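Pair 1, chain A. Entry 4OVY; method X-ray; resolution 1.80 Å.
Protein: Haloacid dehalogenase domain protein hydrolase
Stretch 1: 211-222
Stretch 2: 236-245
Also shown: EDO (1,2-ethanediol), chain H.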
# COMPACT_ATOMS: atom_id res chain seq x y z
N ASP A 211 11.50 -6.21 2.29
CA ASP A 211 11.59 -4.86 1.75
C ASP A 211 12.97 -4.23 1.99
O ASP A 211 13.10 -3.22 2.69
CB ASP A 211 10.50 -4.00 2.41
CG ASP A 211 10.42 -2.60 1.83
OD1 ASP A 211 10.37 -2.48 0.59
OD2 ASP A 211 10.38 -1.63 2.62
N ASP A 212 13.99 -4.84 1.39
CA ASP A 212 15.36 -4.33 1.53
C ASP A 212 16.13 -4.45 0.23
O ASP A 212 15.78 -5.26 -0.64
CB ASP A 212 16.08 -5.06 2.66
CG ASP A 212 17.27 -4.27 3.23
OD1 ASP A 212 17.41 -3.06 2.97
OD2 ASP A 212 18.08 -4.89 3.96
N GLN A 213 17.17 -3.63 0.10
CA GLN A 213 18.03 -3.61 -1.09
C GLN A 213 17.18 -3.40 -2.35
O GLN A 213 16.39 -2.46 -2.39
CB GLN A 213 18.89 -4.89 -1.15
CG GLN A 213 19.64 -5.18 0.14
CD GLN A 213 20.30 -6.55 0.11
OE1 GLN A 213 21.20 -6.81 -0.69
NE2 GLN A 213 19.85 -7.43 0.99
N ALA A 214 17.30 -4.26 -3.36
CA ALA A 214 16.52 -4.09 -4.58
C ALA A 214 15.02 -4.35 -4.37
O ALA A 214 14.22 -4.07 -5.27
CB ALA A 214 17.07 -4.96 -5.71
N GLY A 215 14.65 -4.88 -3.21
CA GLY A 215 13.26 -4.98 -2.83
C GLY A 215 12.60 -3.63 -2.59
O GLY A 215 11.39 -3.52 -2.74
N LYS A 216 13.37 -2.60 -2.23
CA LYS A 216 12.74 -1.31 -1.87
C LYS A 216 12.03 -0.63 -3.04
O LYS A 216 10.88 -0.21 -2.90
CB LYS A 216 13.71 -0.38 -1.13
CG LYS A 216 14.07 -0.88 0.27
CD LYS A 216 14.68 0.18 1.17
CE LYS A 216 14.94 -0.39 2.56
NZ LYS A 216 15.24 0.67 3.56
N PRO A 217 12.69 -0.54 -4.22
CA PRO A 217 11.95 0.01 -5.36
C PRO A 217 10.73 -0.82 -5.75
O PRO A 217 9.73 -0.28 -6.20
CB PRO A 217 12.99 0.03 -6.48
CG PRO A 217 14.31 0.06 -5.78
CD PRO A 217 14.12 -0.72 -4.51
N VAL A 218 10.79 -2.13 -5.54
CA VAL A 218 9.65 -3.00 -5.81
C VAL A 218 8.51 -2.70 -4.82
O VAL A 218 7.35 -2.56 -5.21
CB VAL A 218 10.04 -4.49 -5.74
CG1 VAL A 218 8.82 -5.38 -5.83
CG2 VAL A 218 11.01 -4.83 -6.87
N GLY A 219 8.84 -2.59 -3.53
CA GLY A 219 7.81 -2.30 -2.53
C GLY A 219 7.18 -0.94 -2.78
O GLY A 219 5.96 -0.77 -2.72
N ILE A 220 8.02 0.04 -3.10
CA ILE A 220 7.55 1.38 -3.41
C ILE A 220 6.62 1.36 -4.62
O ILE A 220 5.51 1.90 -4.58
CB ILE A 220 8.73 2.33 -3.65
CG1 ILE A 220 9.45 2.63 -2.32
CG2 ILE A 220 8.28 3.64 -4.29
CD1 ILE A 220 10.83 3.22 -2.48
N ARG A 221 7.05 0.73 -5.71
CA ARG A 221 6.25 0.74 -6.92
C ARG A 221 4.93 -0.02 -6.76
O ARG A 221 3.90 0.42 -7.28
CB ARG A 221 7.05 0.21 -8.11
CG ARG A 221 6.31 0.29 -9.44
CD ARG A 221 5.89 1.72 -9.80
NE ARG A 221 5.12 1.77 -11.04
CZ ARG A 221 3.84 1.40 -11.16
NH1 ARG A 221 3.15 0.94 -10.11
NH2 ARG A 221 3.25 1.49 -12.34
N GLN A 222 4.96 -1.15 -6.05
CA GLN A 222 3.74 -1.93 -5.81
C GLN A 222 2.75 -1.18 -4.92
O GLN A 222 1.56 -1.08 -5.25
CB GLN A 222 4.06 -3.29 -5.19
CG GLN A 222 4.85 -4.23 -6.10
CD GLN A 222 4.00 -4.95 -7.12
OE1 GLN A 222 2.97 -4.44 -7.56
NE2 GLN A 222 4.42 -6.16 -7.49
N ASP A 236 23.80 0.79 2.96
CA ASP A 236 23.88 0.22 1.63
C ASP A 236 22.59 -0.49 1.20
O ASP A 236 22.33 -0.61 0.02
CB ASP A 236 25.08 -0.72 1.52
CG ASP A 236 26.40 0.03 1.46
OD1 ASP A 236 26.41 1.29 1.50
OD2 ASP A 236 27.45 -0.65 1.37
N GLY A 237 21.79 -0.94 2.17
CA GLY A 237 20.45 -1.45 1.90
C GLY A 237 19.48 -0.45 1.28
O GLY A 237 18.45 -0.84 0.75
N ASP A 238 19.83 0.84 1.34
CA ASP A 238 19.05 1.92 0.74
C ASP A 238 19.51 2.34 -0.66
O ASP A 238 18.92 3.23 -1.27
CB ASP A 238 19.09 3.16 1.65
CG ASP A 238 18.43 2.91 2.98
OD1 ASP A 238 17.27 2.44 2.97
OD2 ASP A 238 19.05 3.19 4.03
N TYR A 239 20.55 1.68 -1.18
CA TYR A 239 21.18 2.09 -2.45
C TYR A 239 20.17 2.12 -3.59
O TYR A 239 20.08 3.12 -4.30
CB TYR A 239 22.34 1.15 -2.81
CG TYR A 239 23.26 1.66 -3.91
CD1 TYR A 239 22.84 1.69 -5.24
CD2 TYR A 239 24.56 2.08 -3.63
CE1 TYR A 239 23.68 2.15 -6.25
CE2 TYR A 239 25.40 2.54 -4.63
CZ TYR A 239 24.95 2.57 -5.94
OH TYR A 239 25.77 3.02 -6.96
N GLU A 240 19.43 1.04 -3.79
CA GLU A 240 18.47 0.96 -4.89
C GLU A 240 17.32 1.96 -4.73
O GLU A 240 16.88 2.55 -5.72
CB GLU A 240 17.95 -0.46 -5.08
CG GLU A 240 19.00 -1.44 -5.62
CD GLU A 240 19.75 -2.20 -4.54
OE1 GLU A 240 19.78 -1.77 -3.36
OE2 GLU A 240 20.33 -3.26 -4.89
N MSE A 241 16.84 2.17 -3.50
CA MSE A 241 15.80 3.18 -3.27
C MSE A 241 16.28 4.55 -3.71
O MSE A 241 15.58 5.26 -4.43
CB MSE A 241 15.33 3.19 -1.82
CG MSE A 241 14.38 4.36 -1.57
SE MSE A 241 13.75 4.40 0.29
CE MSE A 241 15.42 4.95 1.19
N LEU A 242 17.47 4.95 -3.28
CA LEU A 242 18.01 6.27 -3.64
C LEU A 242 18.24 6.39 -5.15
O LEU A 242 17.90 7.40 -5.77
CB LEU A 242 19.30 6.55 -2.87
CG LEU A 242 19.18 6.65 -1.34
CD1 LEU A 242 20.55 6.56 -0.67
CD2 LEU A 242 18.48 7.92 -0.93
N GLU A 243 18.81 5.34 -5.74
CA GLU A 243 19.08 5.32 -7.18
C GLU A 243 17.79 5.45 -8.01
O GLU A 243 17.74 6.20 -8.99
CB GLU A 243 19.81 4.02 -7.53
CG GLU A 243 20.26 3.89 -8.97
CD GLU A 243 21.10 2.65 -9.16
OE1 GLU A 243 20.57 1.53 -8.98
OE2 GLU A 243 22.30 2.79 -9.48
N TYR A 244 16.76 4.73 -7.59
CA TYR A 244 15.46 4.75 -8.24
C TYR A 244 14.90 6.17 -8.27
O TYR A 244 14.31 6.59 -9.26
CB TYR A 244 14.52 3.79 -7.49
CG TYR A 244 13.09 3.72 -8.00
CD1 TYR A 244 12.81 3.48 -9.34
CD2 TYR A 244 12.02 3.87 -7.13
CE1 TYR A 244 11.51 3.41 -9.80
CE2 TYR A 244 10.71 3.80 -7.57
CZ TYR A 244 10.46 3.57 -8.91
OH TYR A 244 9.15 3.50 -9.35
N VAL A 245 15.12 6.90 -7.18
CA VAL A 245 14.63 8.28 -7.05
C VAL A 245 15.49 9.32 -7.79
O VAL A 245 14.94 10.25 -8.39
CB VAL A 245 14.52 8.65 -5.55
CG1 VAL A 245 14.31 10.15 -5.35
CG2 VAL A 245 13.39 7.85 -4.90
C1 EDO H . 16.21 -3.75 9.41
O1 EDO H . 16.35 -2.35 9.10
C2 EDO H . 17.02 -4.59 8.44
O2 EDO H . 16.88 -4.08 7.11
O HOH W 1 17.19 0.00 -1.57

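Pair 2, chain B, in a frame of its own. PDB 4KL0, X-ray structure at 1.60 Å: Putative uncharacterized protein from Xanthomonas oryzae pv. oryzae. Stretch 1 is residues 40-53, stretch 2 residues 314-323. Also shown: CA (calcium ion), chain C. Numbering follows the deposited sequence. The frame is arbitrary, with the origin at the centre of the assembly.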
# COMPACT_ATOMS: atom_id res chain seq x y z
N PRO B 40 -8.62 4.55 0.51
CA PRO B 40 -7.88 4.79 1.75
C PRO B 40 -6.56 4.10 1.90
O PRO B 40 -5.78 4.49 2.77
CB PRO B 40 -8.82 4.20 2.85
CG PRO B 40 -10.14 3.86 2.14
CD PRO B 40 -9.80 3.67 0.69
N ASP B 41 -6.30 3.09 1.08
CA ASP B 41 -5.25 2.09 1.36
C ASP B 41 -3.86 2.66 1.54
O ASP B 41 -3.14 2.27 2.47
CB ASP B 41 -5.14 1.18 0.18
CG ASP B 41 -6.11 0.10 0.24
OD1 ASP B 41 -7.33 0.36 -0.03
OD2 ASP B 41 -5.63 -1.03 0.51
N ASP B 42 -3.42 3.51 0.61
CA ASP B 42 -2.05 4.00 0.69
C ASP B 42 -1.85 4.81 1.95
O ASP B 42 -0.78 4.71 2.58
CB ASP B 42 -1.68 4.79 -0.58
CG ASP B 42 -1.82 3.95 -1.85
OD1 ASP B 42 -0.77 3.60 -2.40
OD2 ASP B 42 -2.99 3.63 -2.28
N VAL B 43 -2.84 5.64 2.30
CA VAL B 43 -2.67 6.48 3.49
C VAL B 43 -2.73 5.68 4.78
O VAL B 43 -2.00 6.02 5.72
CB VAL B 43 -3.63 7.66 3.45
CG1 VAL B 43 -3.62 8.42 4.81
CG2 VAL B 43 -3.17 8.58 2.29
N VAL B 44 -3.52 4.60 4.83
CA VAL B 44 -3.43 3.70 5.97
C VAL B 44 -2.01 3.12 6.05
O VAL B 44 -1.43 3.00 7.16
CB VAL B 44 -4.46 2.53 5.89
CG1 VAL B 44 -4.32 1.66 7.18
CG2 VAL B 44 -5.89 3.14 5.79
N THR B 45 -1.41 2.82 4.88
CA THR B 45 -0.05 2.28 4.89
C THR B 45 0.94 3.31 5.44
O THR B 45 1.86 2.95 6.20
CB THR B 45 0.37 1.88 3.45
OG1 THR B 45 -0.63 1.05 2.90
CG2 THR B 45 1.71 1.14 3.46
N TYR B 46 0.80 4.59 5.07
CA TYR B 46 1.72 5.61 5.57
C TYR B 46 1.57 5.68 7.10
O TYR B 46 2.56 5.86 7.85
CB TYR B 46 1.39 7.01 5.01
CG TYR B 46 1.35 7.14 3.51
CD1 TYR B 46 1.95 6.19 2.68
CD2 TYR B 46 0.72 8.20 2.91
CE1 TYR B 46 1.87 6.29 1.28
CE2 TYR B 46 0.66 8.33 1.55
CZ TYR B 46 1.23 7.38 0.73
OH TYR B 46 1.08 7.54 -0.62
N THR B 47 0.30 5.57 7.56
CA THR B 47 -0.00 5.65 9.01
C THR B 47 0.63 4.50 9.80
O THR B 47 1.34 4.74 10.78
CB THR B 47 -1.50 5.71 9.24
OG1 THR B 47 -2.01 6.84 8.55
CG2 THR B 47 -1.84 5.89 10.72
N ILE B 48 0.41 3.25 9.36
CA ILE B 48 1.14 2.19 10.04
C ILE B 48 2.65 2.25 9.88
O ILE B 48 3.35 1.83 10.80
CB ILE B 48 0.66 0.80 9.75
CG1 ILE B 48 0.94 0.37 8.33
CG2 ILE B 48 -0.88 0.68 10.05
CD1 ILE B 48 0.82 -1.14 8.12
N ALA B 49 3.16 2.78 8.76
CA ALA B 49 4.61 2.96 8.61
C ALA B 49 5.14 3.92 9.66
O ALA B 49 6.27 3.74 10.11
CB ALA B 49 4.98 3.45 7.22
N LYS B 50 4.38 4.96 10.02
CA LYS B 50 4.85 5.86 11.07
C LYS B 50 5.16 5.12 12.35
O LYS B 50 6.23 5.35 12.94
CB LYS B 50 3.83 6.96 11.36
CG LYS B 50 4.01 7.68 12.67
CD LYS B 50 5.35 8.39 12.73
CE LYS B 50 5.46 9.01 14.15
NZ LYS B 50 4.15 9.65 14.57
N GLN B 51 4.28 4.20 12.76
CA GLN B 51 4.51 3.48 14.00
C GLN B 51 5.65 2.48 13.82
O GLN B 51 6.46 2.27 14.72
CB GLN B 51 3.25 2.74 14.47
CG GLN B 51 3.46 2.09 15.83
CD GLN B 51 3.74 3.07 16.93
OE1 GLN B 51 3.40 4.27 16.88
NE2 GLN B 51 4.38 2.55 17.97
N LEU B 52 5.71 1.83 12.66
CA LEU B 52 6.80 0.91 12.43
C LEU B 52 8.14 1.63 12.43
O LEU B 52 9.14 1.05 12.85
CB LEU B 52 6.57 0.11 11.14
CG LEU B 52 5.41 -0.85 11.29
CD1 LEU B 52 4.92 -1.22 9.86
CD2 LEU B 52 5.75 -2.14 12.11
N GLN B 53 8.19 2.87 11.95
CA GLN B 53 9.42 3.66 12.01
C GLN B 53 9.70 4.06 13.44
O GLN B 53 10.85 3.92 13.92
CB GLN B 53 9.28 4.93 11.14
CG GLN B 53 10.54 5.75 11.09
CD GLN B 53 10.67 6.56 9.84
OE1 GLN B 53 10.21 6.13 8.75
NE2 GLN B 53 11.25 7.78 9.96
N LEU B 314 -13.91 -4.54 5.50
CA LEU B 314 -13.28 -3.51 4.66
C LEU B 314 -11.83 -3.98 4.39
O LEU B 314 -11.05 -4.23 5.35
CB LEU B 314 -13.29 -2.14 5.34
CG LEU B 314 -14.72 -1.62 5.61
CD1 LEU B 314 -14.62 -0.51 6.63
CD2 LEU B 314 -15.44 -1.19 4.28
N ASN B 315 -11.45 -4.10 3.11
CA ASN B 315 -10.11 -4.62 2.80
C ASN B 315 -8.95 -3.61 2.96
O ASN B 315 -9.12 -2.42 2.60
CB ASN B 315 -10.12 -5.17 1.39
CG ASN B 315 -11.08 -6.32 1.25
OD1 ASN B 315 -11.28 -7.10 2.19
ND2 ASN B 315 -11.67 -6.44 0.06
N LEU B 316 -7.83 -4.06 3.53
CA LEU B 316 -6.60 -3.22 3.63
C LEU B 316 -5.43 -3.85 2.83
O LEU B 316 -4.47 -4.42 3.38
CB LEU B 316 -6.18 -3.01 5.11
CG LEU B 316 -7.13 -2.13 5.92
CD1 LEU B 316 -6.75 -2.02 7.44
CD2 LEU B 316 -7.31 -0.75 5.20
N TYR B 317 -5.45 -3.69 1.52
CA TYR B 317 -4.49 -4.42 0.71
C TYR B 317 -3.09 -3.90 0.91
O TYR B 317 -2.15 -4.65 1.09
CB TYR B 317 -4.81 -4.24 -0.79
CG TYR B 317 -6.25 -4.55 -1.15
CD1 TYR B 317 -6.66 -5.85 -1.37
CD2 TYR B 317 -7.18 -3.52 -1.29
CE1 TYR B 317 -7.98 -6.14 -1.71
CE2 TYR B 317 -8.50 -3.78 -1.62
CZ TYR B 317 -8.89 -5.09 -1.83
OH TYR B 317 -10.21 -5.36 -2.18
N ASP B 318 -2.95 -2.60 0.87
CA ASP B 318 -1.61 -2.04 0.92
C ASP B 318 -0.94 -2.14 2.31
O ASP B 318 0.28 -2.41 2.40
CB ASP B 318 -1.64 -0.60 0.42
CG ASP B 318 -1.95 -0.50 -1.06
OD1 ASP B 318 -1.95 -1.52 -1.78
OD2 ASP B 318 -2.18 0.62 -1.57
N PRO B 319 -1.69 -1.93 3.39
CA PRO B 319 -1.05 -2.10 4.70
C PRO B 319 -0.59 -3.52 4.89
O PRO B 319 0.49 -3.71 5.45
CB PRO B 319 -2.20 -1.82 5.66
CG PRO B 319 -2.98 -0.79 4.95
CD PRO B 319 -2.99 -1.24 3.50
N LEU B 320 -1.36 -4.50 4.44
CA LEU B 320 -0.91 -5.86 4.57
C LEU B 320 0.35 -6.12 3.76
O LEU B 320 1.19 -6.93 4.14
CB LEU B 320 -2.00 -6.84 4.13
CG LEU B 320 -3.13 -6.91 5.17
CD1 LEU B 320 -4.38 -7.60 4.53
CD2 LEU B 320 -2.68 -7.71 6.40
N THR B 321 0.48 -5.48 2.60
CA THR B 321 1.69 -5.64 1.77
C THR B 321 2.92 -5.16 2.53
O THR B 321 3.95 -5.82 2.52
CB THR B 321 1.51 -4.87 0.44
OG1 THR B 321 0.35 -5.42 -0.21
CG2 THR B 321 2.69 -5.02 -0.47
N LEU B 322 2.79 -4.00 3.17
CA LEU B 322 3.87 -3.51 4.01
C LEU B 322 4.20 -4.48 5.16
O LEU B 322 5.41 -4.77 5.39
CB LEU B 322 3.54 -2.09 4.52
CG LEU B 322 4.65 -1.57 5.47
CD1 LEU B 322 5.94 -1.42 4.69
CD2 LEU B 322 4.26 -0.23 6.04
N LEU B 323 3.18 -5.02 5.81
CA LEU B 323 3.41 -5.99 6.88
C LEU B 323 4.12 -7.21 6.31
O LEU B 323 5.01 -7.79 6.95
CB LEU B 323 2.11 -6.37 7.59
CG LEU B 323 1.42 -5.22 8.37
CD1 LEU B 323 0.23 -5.76 9.16
CD2 LEU B 323 2.38 -4.55 9.36
CA CA C . -2.37 1.68 -3.70
O HOH W 2 -2.83 -0.95 -4.08
O HOH W 3 -4.80 1.29 -3.38
O HOH W 4 -3.24 1.17 -6.08

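The sharpest difference is how the two stretches are joined: pair 2 uses a calcium ion, whereas pair 1 has a lysine–aspartate salt bridge and a bridging water. In pair 2, B:Asp42 binds the ion with both carboxylate oxygens (OD1 to CA 2.8 Å, OD2 to CA 2.5 Å) and B:Asp318 binds it with OD2 at 2.4 Å from CA. The ion's positive charge lets B:Asp42 OD2 and B:Asp318 OD2 approach to 3.2 Å without a hydrogen bond; three waters and atoms from elsewhere in the structure complete the site. The matching positions in pair 1 are A:Ala214 and A:Glu240, and no metal lies between them: the alanine offers no ligand, and its CB simply packs 3.8 Å from A:Glu240 OE2.

The shared frame is a pair of helices that run in broadly the same direction, with axes 8.0 Å apart and at 56° in pair 1, 7.7 Å apart and at 37° in pair 2. Backbone atoms of 14 central residues superpose with an RMSD of 0.7 Å, and the buried surfaces are almost equal, 566 and 568 Å².

A:Gln213 falls on B:Asp41, but the polar links differ. In pair 1 the backbone does the work: A:Gln213 N makes a weak hydrogen bond to A:Gly237 O (3.1 Å). Water 1 reinforces this junction, donating to A:Gln213 O (2.7 Å) and A:Gly237 O (2.8 Å) and accepting from A:Met241 N (2.9 Å). In pair 2 a side chain reaches across instead. B:Asp41 OD2 accepts a nearly straight hydrogen bond from B:Asp318 N (3.1 Å) and a weak one from B:Tyr317 N (2.9 Å), thereby satisfying amides in the first turn of the second helix.

A:Lys216 matches B:Val44, and A:Asp238 matches B:Leu316. The same two positions thus carry a salt bridge in pair 1, A:Lys216 NZ to A:Asp238 OD1 at 2.8 Å, and an apolar contact in pair 2, B:Val44 CG2 to B:Leu316 CD2 at 4.2 Å.

The proline that packs at the contact comes from stretch 1 in pair 1 and from stretch 2 in pair 2. A:Pro217 matches B:Thr45, while B:Pro319 matches A:Met241, a selenomethionine. A:Pro217 lays CB over one face of the A:Tyr244 ring, 4.3 Å from its centroid, a CH-pi contact. B:Pro319 instead sits as a knob among B:Asp41, B:Val44, B:Thr45 and B:Ile48, its CG 3.6 Å from B:Val44 CG1.

A:Ile220 matches B:Ile48, and both point CB toward the other stretch, with chi1 m in the first and p in the second. A:Ile220 CD1 meets A:Met241 CG at 3.8 Å, and its CG2 lies at the edge of the A:Tyr244 ring, 4.1 Å from CE2. B:Ile48 CD1 contacts B:Pro319 CB (4.0 Å) and B:Leu323 CD2 (3.9 Å). At the position of A:Tyr244, B:Leu322 fills a hole formed by B:Thr45, B:Ile48, B:Ala49 and B:Leu52: a branched aliphatic knob replaces an aromatic ring.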